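Local coordinates for protein catalase-3 (Neurospora crassa, PDB 4AJ9) that breaks hydrogen peroxide down to water and oxygen with a heme cofactor, probably protecting the fungal cell from peroxide damage, at residues A69-I74 with Q257-A262; Y203-G208 with A530-G535; A238-E243 with E672-D677; A244-G249 with D581-D586; F585-V590 with E663-F668. One frame throughout, in Å; residues are numbered along the deposited sequence.

Interaction 1 of 5, residues A69-I74 with Q257-A262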
# COMPACT_ATOMS: atom_id res chain seq x y z
N ALA C 69 12.82 -19.34 9.88
CA ALA C 69 13.57 -19.82 8.74
C ALA C 69 12.92 -21.09 8.21
O ALA C 69 12.26 -21.83 8.95
CB ALA C 69 15.03 -20.08 9.13
N GLY C 70 13.08 -21.34 6.92
CA GLY C 70 12.39 -22.46 6.32
C GLY C 70 13.16 -23.22 5.26
O GLY C 70 14.28 -22.84 4.88
N ALA C 71 12.54 -24.29 4.77
CA ALA C 71 13.17 -25.14 3.77
C ALA C 71 12.14 -25.90 2.95
O ALA C 71 11.00 -26.08 3.40
CB ALA C 71 14.15 -26.12 4.43
N HIS C 72 12.55 -26.33 1.76
CA HIS C 72 11.72 -27.20 0.91
C HIS C 72 11.97 -28.66 1.24
O HIS C 72 13.04 -29.02 1.72
CB HIS C 72 12.06 -26.98 -0.57
CG HIS C 72 11.76 -25.59 -1.06
ND1 HIS C 72 10.59 -25.27 -1.72
CD2 HIS C 72 12.49 -24.45 -1.00
CE1 HIS C 72 10.61 -23.98 -2.04
NE2 HIS C 72 11.75 -23.46 -1.62
N GLY C 73 10.99 -29.51 0.95
CA GLY C 73 11.21 -30.93 1.11
C GLY C 73 10.13 -31.74 0.44
O GLY C 73 9.40 -31.25 -0.43
N ILE C 74 10.01 -33.00 0.86
CA ILE C 74 9.02 -33.90 0.29
C ILE C 74 8.31 -34.64 1.42
O ILE C 74 8.93 -35.03 2.40
CB ILE C 74 9.68 -34.94 -0.64
CG1 ILE C 74 10.48 -34.25 -1.75
CG2 ILE C 74 8.63 -35.87 -1.25
CD1 ILE C 74 9.63 -33.66 -2.84
N GLN C 257 20.95 -21.31 11.03
CA GLN C 257 22.21 -21.89 10.56
C GLN C 257 22.20 -23.42 10.69
O GLN C 257 22.65 -24.14 9.79
CB GLN C 257 23.41 -21.29 11.30
CG GLN C 257 24.76 -21.68 10.69
CD GLN C 257 25.07 -20.92 9.40
OE1 GLN C 257 25.28 -19.70 9.42
NE2 GLN C 257 25.12 -21.63 8.28
N ASP C 258 21.69 -23.93 11.82
CA ASP C 258 21.66 -25.38 12.06
C ASP C 258 20.86 -26.09 10.95
O ASP C 258 21.29 -27.10 10.40
CB ASP C 258 21.08 -25.68 13.45
CG ASP C 258 20.68 -27.13 13.62
OD1 ASP C 258 19.65 -27.55 13.03
OD2 ASP C 258 21.39 -27.87 14.33
N LEU C 259 19.69 -25.55 10.62
CA LEU C 259 18.84 -26.15 9.59
C LEU C 259 19.52 -26.09 8.23
O LEU C 259 19.53 -27.08 7.47
CB LEU C 259 17.50 -25.41 9.55
CG LEU C 259 16.51 -25.86 8.49
CD1 LEU C 259 16.14 -27.32 8.70
CD2 LEU C 259 15.27 -24.97 8.52
N TRP C 260 20.06 -24.92 7.90
CA TRP C 260 20.74 -24.73 6.63
C TRP C 260 21.87 -25.73 6.51
O TRP C 260 22.04 -26.35 5.45
CB TRP C 260 21.32 -23.32 6.54
CG TRP C 260 21.85 -22.98 5.16
CD1 TRP C 260 23.11 -23.22 4.67
CD2 TRP C 260 21.13 -22.34 4.10
NE1 TRP C 260 23.21 -22.77 3.37
CE2 TRP C 260 22.00 -22.22 3.00
CE3 TRP C 260 19.82 -21.85 3.98
CZ2 TRP C 260 21.61 -21.64 1.79
CZ3 TRP C 260 19.44 -21.26 2.78
CH2 TRP C 260 20.33 -21.17 1.70
N ASP C 261 22.65 -25.89 7.58
CA ASP C 261 23.85 -26.73 7.55
C ASP C 261 23.48 -28.21 7.40
O ASP C 261 24.12 -28.95 6.66
CB ASP C 261 24.70 -26.56 8.82
CG ASP C 261 25.51 -25.27 8.83
OD1 ASP C 261 25.63 -24.61 7.77
OD2 ASP C 261 26.04 -24.93 9.90
N ALA C 262 22.46 -28.63 8.14
CA ALA C 262 22.01 -30.01 8.10
C ALA C 262 21.62 -30.37 6.68
O ALA C 262 21.99 -31.42 6.16
CB ALA C 262 20.84 -30.23 9.07
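Leu259 of helix 254-264 reaches the strand 68-77 side of the antiparallel barrel that forms the core of the catalase fold, meeting Ala69, Gly70 and Ala71. The two short segments run nearly parallel, at 19°, with their axes 8.9 Å apart, and one leucine spans most of that gap. Its CB, 5.9 Å from Ala69 CB, makes no contact itself. CG is anti to the backbone N (chi1 178°); its nearest atom on the strand is Ala71 CB, at 4.7 Å, so it too makes no close contact. Of the two methyls, CD1 turns past the strand, 4.9 Å from Ala71 CB. CD2 does the touching: it lies 4.4 Å from Ala69 O and 4.3 Å from Gly70 C. All of these are loose van der Waals distances and no hydrogen bond crosses, so the contact is purely packing. The same leucine also rests on Phe103 of the neighbouring strand 96-104, while Ala71 touches Ile263 further along the helix. On another side of the helix, Trp260 packs on Asn164 of the second subunit. The one apolar pair of side chains joining the segments is Leu259 CD2 with Ala71 CB, at 4.4 Å.

Interaction 2 of 5, residues Y203-G208 with A530-G535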
# COMPACT_ATOMS: atom_id res chain seq x y z
N TYR C 203 15.45 -26.54 15.30
CA TYR C 203 14.15 -26.80 14.68
C TYR C 203 14.02 -28.29 14.44
O TYR C 203 12.93 -28.86 14.52
CB TYR C 203 14.03 -26.09 13.33
CG TYR C 203 14.14 -24.58 13.35
CD1 TYR C 203 13.66 -23.83 14.42
CD2 TYR C 203 14.67 -23.90 12.26
CE1 TYR C 203 13.76 -22.41 14.41
CE2 TYR C 203 14.77 -22.53 12.24
CZ TYR C 203 14.30 -21.78 13.31
OH TYR C 203 14.42 -20.41 13.24
N ARG C 204 15.16 -28.92 14.15
CA ARG C 204 15.20 -30.34 13.80
C ARG C 204 14.92 -31.24 15.00
O ARG C 204 14.57 -32.41 14.84
CB ARG C 204 16.55 -30.70 13.18
CG ARG C 204 16.86 -29.93 11.91
CD ARG C 204 18.23 -30.27 11.36
NE ARG C 204 19.29 -30.03 12.34
CZ ARG C 204 20.10 -30.96 12.83
NH1 ARG C 204 19.99 -32.22 12.43
NH2 ARG C 204 21.02 -30.63 13.72
N HIS C 205 15.06 -30.68 16.20
CA HIS C 205 14.85 -31.41 17.44
C HIS C 205 13.58 -30.98 18.18
O HIS C 205 13.55 -30.99 19.41
CB HIS C 205 16.06 -31.27 18.36
CG HIS C 205 17.31 -31.86 17.79
ND1 HIS C 205 18.15 -31.17 16.94
CD2 HIS C 205 17.85 -33.10 17.91
CE1 HIS C 205 19.16 -31.94 16.59
NE2 HIS C 205 19.00 -33.12 17.16
N MET C 206 12.56 -30.59 17.41
CA MET C 206 11.23 -30.27 17.93
C MET C 206 10.18 -31.23 17.38
O MET C 206 10.26 -31.65 16.22
CB MET C 206 10.79 -28.86 17.51
CG MET C 206 11.78 -27.74 17.80
SD MET C 206 11.08 -26.11 17.41
CE MET C 206 10.60 -26.33 15.70
N ASP C 207 9.18 -31.55 18.19
CA ASP C 207 7.95 -32.13 17.65
C ASP C 207 7.07 -30.98 17.16
O ASP C 207 7.32 -29.83 17.48
CB ASP C 207 7.20 -32.93 18.71
CG ASP C 207 7.77 -34.33 18.90
OD1 ASP C 207 8.58 -34.77 18.05
OD2 ASP C 207 7.41 -34.98 19.90
N GLY C 208 6.04 -31.30 16.38
CA GLY C 208 5.11 -30.28 15.93
C GLY C 208 3.67 -30.69 16.20
O GLY C 208 3.38 -31.87 16.32
N ALA C 530 24.07 -37.78 14.35
CA ALA C 530 24.43 -37.15 13.09
C ALA C 530 24.22 -35.64 13.17
O ALA C 530 23.25 -35.17 13.77
CB ALA C 530 23.62 -37.73 11.95
N THR C 531 25.14 -34.88 12.57
CA THR C 531 25.13 -33.42 12.55
C THR C 531 25.53 -32.74 13.85
O THR C 531 25.83 -31.55 13.85
CB THR C 531 23.76 -32.83 12.14
OG1 THR C 531 22.89 -32.81 13.28
CG2 THR C 531 23.14 -33.63 11.01
N LEU C 532 25.53 -33.46 14.97
CA LEU C 532 25.89 -32.81 16.23
C LEU C 532 27.34 -32.32 16.16
O LEU C 532 28.16 -32.84 15.39
CB LEU C 532 25.64 -33.72 17.44
CG LEU C 532 24.17 -34.09 17.67
CD1 LEU C 532 24.00 -34.73 19.03
CD2 LEU C 532 23.26 -32.88 17.52
N ARG C 533 27.65 -31.32 16.97
CA ARG C 533 28.85 -30.52 16.77
C ARG C 533 29.86 -30.72 17.90
O ARG C 533 29.51 -30.67 19.08
CB ARG C 533 28.46 -29.03 16.67
CG ARG C 533 27.61 -28.72 15.44
CD ARG C 533 26.71 -27.50 15.64
NE ARG C 533 25.88 -27.22 14.46
CZ ARG C 533 26.23 -26.40 13.47
NH1 ARG C 533 27.40 -25.77 13.50
NH2 ARG C 533 25.41 -26.22 12.43
N VAL C 534 31.11 -30.92 17.52
CA VAL C 534 32.17 -31.10 18.50
C VAL C 534 33.21 -30.00 18.32
O VAL C 534 33.74 -29.81 17.23
CB VAL C 534 32.83 -32.47 18.34
CG1 VAL C 534 33.89 -32.68 19.41
CG2 VAL C 534 31.78 -33.57 18.40
N GLY C 535 33.46 -29.25 19.38
CA GLY C 535 34.54 -28.28 19.37
C GLY C 535 35.79 -28.93 19.94
O GLY C 535 35.81 -29.33 21.10
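Arg204, in the loop leading from helix 187-193 into strand 208-209 of the barrel domain, meets Thr531 just before the first strand of the C-terminal domain, so this contact lies at the junction between the two domains. The evidence for a polar link is a forked grip on one hydroxyl. Arg204 NH2 donates to Thr531 OG1 at 2.9 Å with an N-H...O angle of 135°, and NH1 reaches the same OG1 at 3.1 Å in a weak bond. The hydroxyl sits at the guanidinium edge, 23° out of its plane as measured for the NH2 bond, and so lies between the two N-H groups without being in line with either. A bend at chi3 (-57°) turns the end of the arginine chain toward the threonine, and the two side chains pass each other in opposite directions. The remaining nitrogen, NE, forms a salt bridge with Asp258, the stronger polar partner, which fixes the rotation of the group. A methionine in place of Arg204 would probably cost Asp258 OD1 its salt bridge, though OD2 keeps Arg201, and leave Thr531 OG1 without its two N-H donors. Beyond that there is a slight van der Waals touch, Leu532 CD2 lying 4.3 Å from His205 NE2, oblique to the ring, while His205 ND1 bonds to Ser202 OG. Arg533 NE stands 6.0 Å from Arg204 NH2, and the like charges are probably offset by Asp258 and Asp261. Such a junction, a barrel domain against the entry of a parallel-sheet, glutaminase-like domain, is characteristic of the large-subunit catalases.

Interaction 3 of 5, residues A238-E243 with E672-D677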
# COMPACT_ATOMS: atom_id res chain seq x y z
N ALA C 238 16.90 -30.01 24.07
CA ALA C 238 16.81 -28.61 24.49
C ALA C 238 18.08 -28.12 25.16
O ALA C 238 18.90 -28.90 25.65
CB ALA C 238 15.62 -28.41 25.41
N LEU C 239 18.24 -26.80 25.17
CA LEU C 239 19.36 -26.15 25.80
C LEU C 239 19.03 -25.93 27.27
O LEU C 239 17.95 -26.32 27.72
CB LEU C 239 19.59 -24.81 25.11
CG LEU C 239 19.71 -24.88 23.58
CD1 LEU C 239 19.81 -23.48 22.96
CD2 LEU C 239 20.91 -25.74 23.17
N VAL C 240 19.93 -25.30 28.03
CA VAL C 240 19.58 -24.75 29.33
C VAL C 240 19.53 -23.22 29.22
O VAL C 240 20.13 -22.66 28.31
CB VAL C 240 20.55 -25.22 30.46
CG1 VAL C 240 20.48 -26.74 30.60
CG2 VAL C 240 21.98 -24.78 30.18
N TRP C 241 18.79 -22.57 30.11
CA TRP C 241 18.55 -21.13 29.96
C TRP C 241 19.83 -20.29 29.93
O TRP C 241 20.02 -19.44 29.04
CB TRP C 241 17.58 -20.61 31.03
CG TRP C 241 17.33 -19.14 30.92
CD1 TRP C 241 17.57 -18.19 31.88
CD2 TRP C 241 16.84 -18.43 29.78
NE1 TRP C 241 17.24 -16.94 31.41
CE2 TRP C 241 16.79 -17.06 30.12
CE3 TRP C 241 16.44 -18.82 28.49
CZ2 TRP C 241 16.34 -16.08 29.23
CZ3 TRP C 241 16.00 -17.84 27.60
CH2 TRP C 241 15.96 -16.49 27.98
N GLU C 242 20.73 -20.54 30.88
CA GLU C 242 21.99 -19.81 30.96
C GLU C 242 22.82 -19.94 29.68
O GLU C 242 23.60 -19.06 29.36
CB GLU C 242 22.80 -20.22 32.21
CG GLU C 242 23.04 -21.71 32.37
CD GLU C 242 21.93 -22.42 33.15
OE1 GLU C 242 20.78 -21.94 33.15
OE2 GLU C 242 22.23 -23.47 33.76
N GLU C 243 22.65 -21.06 28.97
CA GLU C 243 23.31 -21.30 27.69
C GLU C 243 22.62 -20.51 26.58
O GLU C 243 23.27 -19.81 25.80
CB GLU C 243 23.20 -22.79 27.37
CG GLU C 243 23.77 -23.24 26.03
CD GLU C 243 23.58 -24.73 25.82
OE1 GLU C 243 22.68 -25.32 26.49
OE2 GLU C 243 24.33 -25.33 25.03
N GLU C 672 22.91 -34.45 35.97
CA GLU C 672 23.41 -34.58 37.33
C GLU C 672 24.14 -33.32 37.75
O GLU C 672 24.44 -33.14 38.93
CB GLU C 672 24.32 -35.80 37.48
CG GLU C 672 25.11 -36.16 36.24
CD GLU C 672 24.29 -36.97 35.26
OE1 GLU C 672 23.84 -38.08 35.63
OE2 GLU C 672 24.10 -36.51 34.13
N ARG C 673 24.41 -32.44 36.78
CA ARG C 673 25.19 -31.23 37.04
C ARG C 673 24.34 -30.05 37.47
O ARG C 673 24.84 -28.93 37.65
CB ARG C 673 26.00 -30.85 35.80
CG ARG C 673 26.95 -31.94 35.35
CD ARG C 673 27.83 -31.49 34.20
NE ARG C 673 28.43 -32.65 33.55
CZ ARG C 673 28.89 -32.66 32.31
NH1 ARG C 673 28.85 -31.57 31.56
NH2 ARG C 673 29.41 -33.78 31.82
N PHE C 674 23.04 -30.29 37.65
CA PHE C 674 22.11 -29.23 38.01
C PHE C 674 21.45 -29.47 39.36
O PHE C 674 20.78 -30.47 39.56
CB PHE C 674 21.06 -29.07 36.92
CG PHE C 674 21.65 -28.75 35.59
CD1 PHE C 674 22.08 -29.76 34.75
CD2 PHE C 674 21.84 -27.43 35.19
CE1 PHE C 674 22.65 -29.47 33.52
CE2 PHE C 674 22.41 -27.14 33.97
CZ PHE C 674 22.82 -28.16 33.14
N ALA C 675 21.66 -28.52 40.27
CA ALA C 675 21.09 -28.59 41.61
C ALA C 675 19.56 -28.55 41.60
O ALA C 675 18.96 -27.72 40.92
CB ALA C 675 21.63 -27.45 42.47
N VAL C 676 18.94 -29.44 42.37
CA VAL C 676 17.50 -29.43 42.57
C VAL C 676 17.20 -28.86 43.95
O VAL C 676 18.02 -29.01 44.86
CB VAL C 676 16.90 -30.84 42.45
CG1 VAL C 676 15.43 -30.82 42.85
CG2 VAL C 676 17.05 -31.35 41.03
N ASP C 677 16.05 -28.21 44.11
CA ASP C 677 15.69 -27.60 45.38
C ASP C 677 15.79 -28.62 46.50
O ASP C 677 15.28 -29.73 46.36
CB ASP C 677 14.27 -27.03 45.32
CG ASP C 677 14.17 -25.83 44.41
OD1 ASP C 677 15.09 -24.98 44.46
OD2 ASP C 677 13.19 -25.74 43.63
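Val240 and Glu242, at the start of helix 241-250, meet the ring of Phe674 in the tail that follows the last helix of the C-terminal domain. Val240 occupies the N-cap position of its helix. Its CG1 lies 3.7 Å from Phe674 CZ and 3.9 Å from CE2, coming at the ring obliquely. That methyl stands anti to the carbonyl carbon (chi1 -62°), which directs it out to the aromatic partner. Helix 454-468 supports both residues: Val240 touches Phe459, and Phe674 makes an edge-to-face contact with that same ring. Two residues on, Glu242 folds sharply at chi2, and its OE2 comes to the edge of the Phe674 ring, in the ring plane, 3.7 Å from CE2. The carboxylate is turned 56° from the ring, so the two groups do not stack; an in-plane oxygen is consistent with a weak attraction to the electropositive ring edge. Glu242 also packs on Pro609 of the second subunit. Glu243 turns its carboxylate back to the start of the helix. While its OE1 and OE2 pair with Lys669 and Lys625, OE1 also accepts, nearly in line with its C-O bond, from the N-H of the N-cap residue, Val240 N, at 3.2 Å, with an N-H...O angle of 164°.

Interaction 4 of 5, residues A244-G249 with D581-D586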
# COMPACT_ATOMS: atom_id res chain seq x y z
N ALA C 244 21.30 -20.66 26.51
CA ALA C 244 20.49 -19.99 25.49
C ALA C 244 20.71 -18.48 25.49
O ALA C 244 20.67 -17.85 24.43
CB ALA C 244 19.01 -20.31 25.70
N GLN C 245 20.95 -17.91 26.66
CA GLN C 245 21.17 -16.47 26.77
C GLN C 245 22.48 -16.02 26.13
O GLN C 245 22.51 -15.03 25.41
CB GLN C 245 21.15 -16.03 28.23
CG GLN C 245 19.79 -16.05 28.87
CD GLN C 245 19.78 -15.23 30.13
OE1 GLN C 245 20.49 -15.54 31.08
NE2 GLN C 245 19.02 -14.15 30.12
N VAL C 246 23.56 -16.73 26.42
CA VAL C 246 24.85 -16.40 25.81
C VAL C 246 24.77 -16.62 24.31
O VAL C 246 25.30 -15.84 23.52
CB VAL C 246 25.98 -17.23 26.43
CG1 VAL C 246 27.26 -17.06 25.64
CG2 VAL C 246 26.17 -16.85 27.91
N LEU C 247 24.10 -17.69 23.92
CA LEU C 247 23.97 -18.05 22.51
C LEU C 247 23.22 -16.99 21.71
O LEU C 247 23.54 -16.74 20.55
CB LEU C 247 23.27 -19.41 22.37
CG LEU C 247 23.13 -20.07 20.99
CD1 LEU C 247 24.39 -19.90 20.14
CD2 LEU C 247 22.77 -21.54 21.17
N ALA C 248 22.23 -16.35 22.33
CA ALA C 248 21.48 -15.26 21.69
C ALA C 248 22.44 -14.16 21.24
O ALA C 248 22.24 -13.56 20.18
CB ALA C 248 20.44 -14.69 22.66
N GLY C 249 23.46 -13.91 22.05
CA GLY C 249 24.46 -12.90 21.74
C GLY C 249 25.55 -13.40 20.82
O GLY C 249 25.92 -12.73 19.86
N ASP C 581 32.95 -20.09 20.87
CA ASP C 581 32.19 -20.09 22.11
C ASP C 581 31.60 -21.48 22.33
O ASP C 581 31.30 -22.19 21.38
CB ASP C 581 31.10 -19.03 22.07
CG ASP C 581 30.44 -18.82 23.42
OD1 ASP C 581 30.99 -18.04 24.24
OD2 ASP C 581 29.39 -19.45 23.66
N ALA C 582 31.42 -21.87 23.58
CA ALA C 582 30.90 -23.20 23.88
C ALA C 582 29.48 -23.40 23.33
O ALA C 582 29.09 -24.53 23.04
CB ALA C 582 30.92 -23.47 25.37
N THR C 583 28.72 -22.31 23.23
CA THR C 583 27.33 -22.37 22.77
C THR C 583 27.20 -22.97 21.37
O THR C 583 26.12 -23.41 20.98
CB THR C 583 26.64 -20.98 22.76
OG1 THR C 583 27.43 -20.05 22.00
CG2 THR C 583 26.43 -20.45 24.17
N ALA C 584 28.30 -22.98 20.62
CA ALA C 584 28.28 -23.45 19.23
C ALA C 584 28.34 -24.97 19.11
O ALA C 584 28.11 -25.53 18.03
CB ALA C 584 29.42 -22.84 18.45
N PHE C 585 28.65 -25.64 20.21
CA PHE C 585 28.96 -27.06 20.17
C PHE C 585 28.10 -27.88 21.10
O PHE C 585 27.58 -27.38 22.09
CB PHE C 585 30.44 -27.29 20.51
CG PHE C 585 31.37 -26.38 19.76
CD1 PHE C 585 31.50 -26.49 18.39
CD2 PHE C 585 32.09 -25.40 20.42
CE1 PHE C 585 32.34 -25.65 17.69
CE2 PHE C 585 32.94 -24.57 19.73
CZ PHE C 585 33.05 -24.68 18.37
N ASP C 586 27.95 -29.15 20.77
CA ASP C 586 27.20 -30.07 21.59
C ASP C 586 28.15 -30.85 22.51
O ASP C 586 27.72 -31.43 23.50
CB ASP C 586 26.37 -31.00 20.71
CG ASP C 586 25.41 -30.25 19.83
OD1 ASP C 586 24.49 -29.62 20.39
OD2 ASP C 586 25.55 -30.29 18.57
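Leu247 and Val246 pack on Thr583, and van der Waals contact carries the interaction. Leu247 slides alongside the threonine in the reverse direction: Leu247 CB is 3.7 Å from Thr583 CB, and Leu247 CD1 is 3.6 Å from Thr583 OG1. The threonine methyl lies low over the helix backbone, with Thr583 CG2 3.6 Å from Leu247 N. Val246 meets the same methyl across it at about a right angle, its CG1 3.8 Å from Thr583 CG2. CA atoms of Leu247 and Thr583 approach to 5.5 Å.

One contact pairs an apolar group with a charged one: Val246 CG1 sits 3.8 Å from Asp581 OD2. That oxygen is held by an Asx turn, which leads into the 3-10 segment 582-584 on the way from strand 575-576 to strand 587-590 of the parallel-sheet C-terminal domain. Helix 241-250, which it faces, belongs to the catalase core.

Hydrogen bonding stays within the turn. Asp581 OD2 accepts from Thr583 N at 3.0 Å, with an N-H...O angle of 162°, and from Thr583 OG1 at 2.6 Å. The hydroxyl stands between its own backbone N and carbonyl carbon (chi1 54°), which brings it back to that carboxylate. Both donors use the anti side of the oxygen but come from opposite faces of its plane, each tilted out of it. A leucine at Asp581 would probably leave Thr583 N and OG1 without their shared acceptor and the hydroxyl free to turn beside Leu247.

Ionic interaction is marginal: Asp581 OD1 forms a long, weak ion pair with Lys250. On another face of the helix, Gln245 OE1 is hydrogen-bonded to Lys250 of the second subunit.

Interaction 5 of 5, residues F585-V590 with E663-F668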
# COMPACT_ATOMS: atom_id res chain seq x y z
N PHE C 585 28.65 -25.64 20.21
CA PHE C 585 28.96 -27.06 20.17
C PHE C 585 28.10 -27.88 21.10
O PHE C 585 27.58 -27.38 22.09
CB PHE C 585 30.44 -27.29 20.51
CG PHE C 585 31.37 -26.38 19.76
CD1 PHE C 585 31.50 -26.49 18.39
CD2 PHE C 585 32.09 -25.40 20.42
CE1 PHE C 585 32.34 -25.65 17.69
CE2 PHE C 585 32.94 -24.57 19.73
CZ PHE C 585 33.05 -24.68 18.37
N ASP C 586 27.95 -29.15 20.77
CA ASP C 586 27.20 -30.07 21.59
C ASP C 586 28.15 -30.85 22.51
O ASP C 586 27.72 -31.43 23.50
CB ASP C 586 26.37 -31.00 20.71
CG ASP C 586 25.41 -30.25 19.83
OD1 ASP C 586 24.49 -29.62 20.39
OD2 ASP C 586 25.55 -30.29 18.57
N ALA C 587 29.43 -30.84 22.17
CA ALA C 587 30.47 -31.46 23.00
C ALA C 587 31.78 -30.68 22.87
O ALA C 587 32.05 -30.08 21.83
CB ALA C 587 30.66 -32.93 22.60
N VAL C 588 32.59 -30.67 23.92
CA VAL C 588 33.86 -29.95 23.90
C VAL C 588 35.01 -30.88 24.29
O VAL C 588 34.98 -31.50 25.36
CB VAL C 588 33.84 -28.73 24.83
CG1 VAL C 588 35.20 -28.04 24.84
CG2 VAL C 588 32.76 -27.76 24.38
N VAL C 589 36.00 -31.01 23.43
CA VAL C 589 37.12 -31.91 23.70
C VAL C 589 38.46 -31.20 23.58
O VAL C 589 38.77 -30.59 22.56
CB VAL C 589 37.09 -33.14 22.78
CG1 VAL C 589 35.90 -34.02 23.11
CG2 VAL C 589 37.06 -32.72 21.32
N VAL C 590 39.27 -31.29 24.64
CA VAL C 590 40.59 -30.70 24.63
C VAL C 590 41.56 -31.71 24.01
O VAL C 590 41.66 -32.84 24.47
CB VAL C 590 41.04 -30.30 26.03
CG1 VAL C 590 42.27 -29.39 25.96
CG2 VAL C 590 39.91 -29.58 26.73
N GLU C 663 29.09 -41.57 22.92
CA GLU C 663 28.08 -42.07 23.84
C GLU C 663 27.37 -40.94 24.57
O GLU C 663 26.14 -40.93 24.69
CB GLU C 663 28.71 -43.06 24.84
CG GLU C 663 28.87 -44.45 24.26
CD GLU C 663 29.75 -45.34 25.11
OE1 GLU C 663 29.88 -45.08 26.33
OE2 GLU C 663 30.32 -46.30 24.56
N GLY C 664 28.15 -39.99 25.07
CA GLY C 664 27.60 -38.87 25.81
C GLY C 664 26.68 -38.00 24.96
O GLY C 664 25.71 -37.44 25.47
N LEU C 665 26.97 -37.90 23.67
CA LEU C 665 26.17 -37.06 22.77
C LEU C 665 24.76 -37.58 22.62
O LEU C 665 23.84 -36.81 22.40
CB LEU C 665 26.84 -36.88 21.40
CG LEU C 665 27.95 -35.83 21.33
CD1 LEU C 665 28.76 -36.00 20.06
CD2 LEU C 665 27.39 -34.42 21.42
N LYS C 666 24.59 -38.90 22.74
CA LYS C 666 23.25 -39.49 22.72
C LYS C 666 22.45 -39.09 23.96
O LYS C 666 21.27 -38.79 23.86
CB LYS C 666 23.31 -41.02 22.59
CG LYS C 666 23.68 -41.52 21.19
CD LYS C 666 23.34 -42.99 20.99
CE LYS C 666 23.34 -43.37 19.51
NZ LYS C 666 22.74 -44.72 19.25
N VAL C 667 23.10 -39.10 25.12
CA VAL C 667 22.47 -38.60 26.35
C VAL C 667 22.21 -37.09 26.21
O VAL C 667 21.21 -36.57 26.70
CB VAL C 667 23.38 -38.84 27.56
CG1 VAL C 667 22.75 -38.29 28.83
CG2 VAL C 667 23.69 -40.34 27.71
N PHE C 668 23.16 -36.42 25.56
CA PHE C 668 23.07 -35.01 25.17
C PHE C 668 23.26 -33.96 26.29
O PHE C 668 24.12 -33.09 26.18
CB PHE C 668 21.81 -34.71 24.36
CG PHE C 668 21.83 -33.35 23.75
CD1 PHE C 668 22.63 -33.09 22.65
CD2 PHE C 668 21.10 -32.32 24.30
CE1 PHE C 668 22.69 -31.83 22.10
CE2 PHE C 668 21.15 -31.05 23.76
CZ PHE C 668 21.95 -30.80 22.66
O HOH W 1 25.23 -31.28 24.53
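Leu665 and Phe668, at the end of helix 654-667, close on Asp586 and Ala587 where strand 587-590 begins. The tight part rests on one methyl: Leu665 CD2 is 3.6 Å from Asp586 CB and 3.8 Å from Ala587 CB, so it bridges neighbouring residues of the chain. Beside it, Asp586 OD1 lies 3.3 Å from Phe668 CE1 and 3.6 Å from its CZ. The oxygen is near the ring plane, at the edge, and carboxylate and ring are turned 49° from each other, which rules out stacking and is consistent with a weak attraction to the ring hydrogens. The carboxylate has stronger partners elsewhere: OD1 is in a salt bridge with Arg201, and OD2 accepts from Arg533 N, so its rotation is fixed from outside this pair.

The helix here covers part of a parallel sheet with the strand order 3-2-1-4-5-6, in which strand 587-590 lies between 533-537 and 627-630; this is the parallel-sheet alpha/beta fold of the glutaminase-related C-terminal domain of long catalases. Phe668 leaves the helix with a positive phi (75°), and its N still bonds back to Gly664 O. With CG anti to the backbone N (chi1 -170°), its ring turns to Asp586.

The looser side is bridged by solvent. A single water donates to Asp586 O at 2.7 Å and to Phe668 O at 2.7 Å, linking two carbonyls that cannot bond each other directly. The same water oxygen sits 3.5 Å above one face of the Phe668 ring, displaced toward its rim, while Glu663, Lys666 and Val667 lie on the exposed part of the helix.

In the fold
Interaction 1 belongs to the heme-bearing barrel domain: Gly70 is about 8 Å from a bound heme, and the side chain of Ala69 about 11 Å from that of His65, the predicted active-site residue. Interactions 2, 3 and 4 join that domain to the C-terminal one, and interaction 5 lies within the latter, away from annotated sites. Interactions 1 and 2, with centres 12 Å apart, are coupled by a salt bridge from Asp261 OD2 to Arg533 NH2 at 2.9 Å. Interactions 3 and 4 share helix 241-250, and Asp586 belongs to both 4 and 5. Strands 533-537 and 587-590 adjoin, Gly535 O lying 2.9 Å from Val589 N, which links interactions 2 and 5.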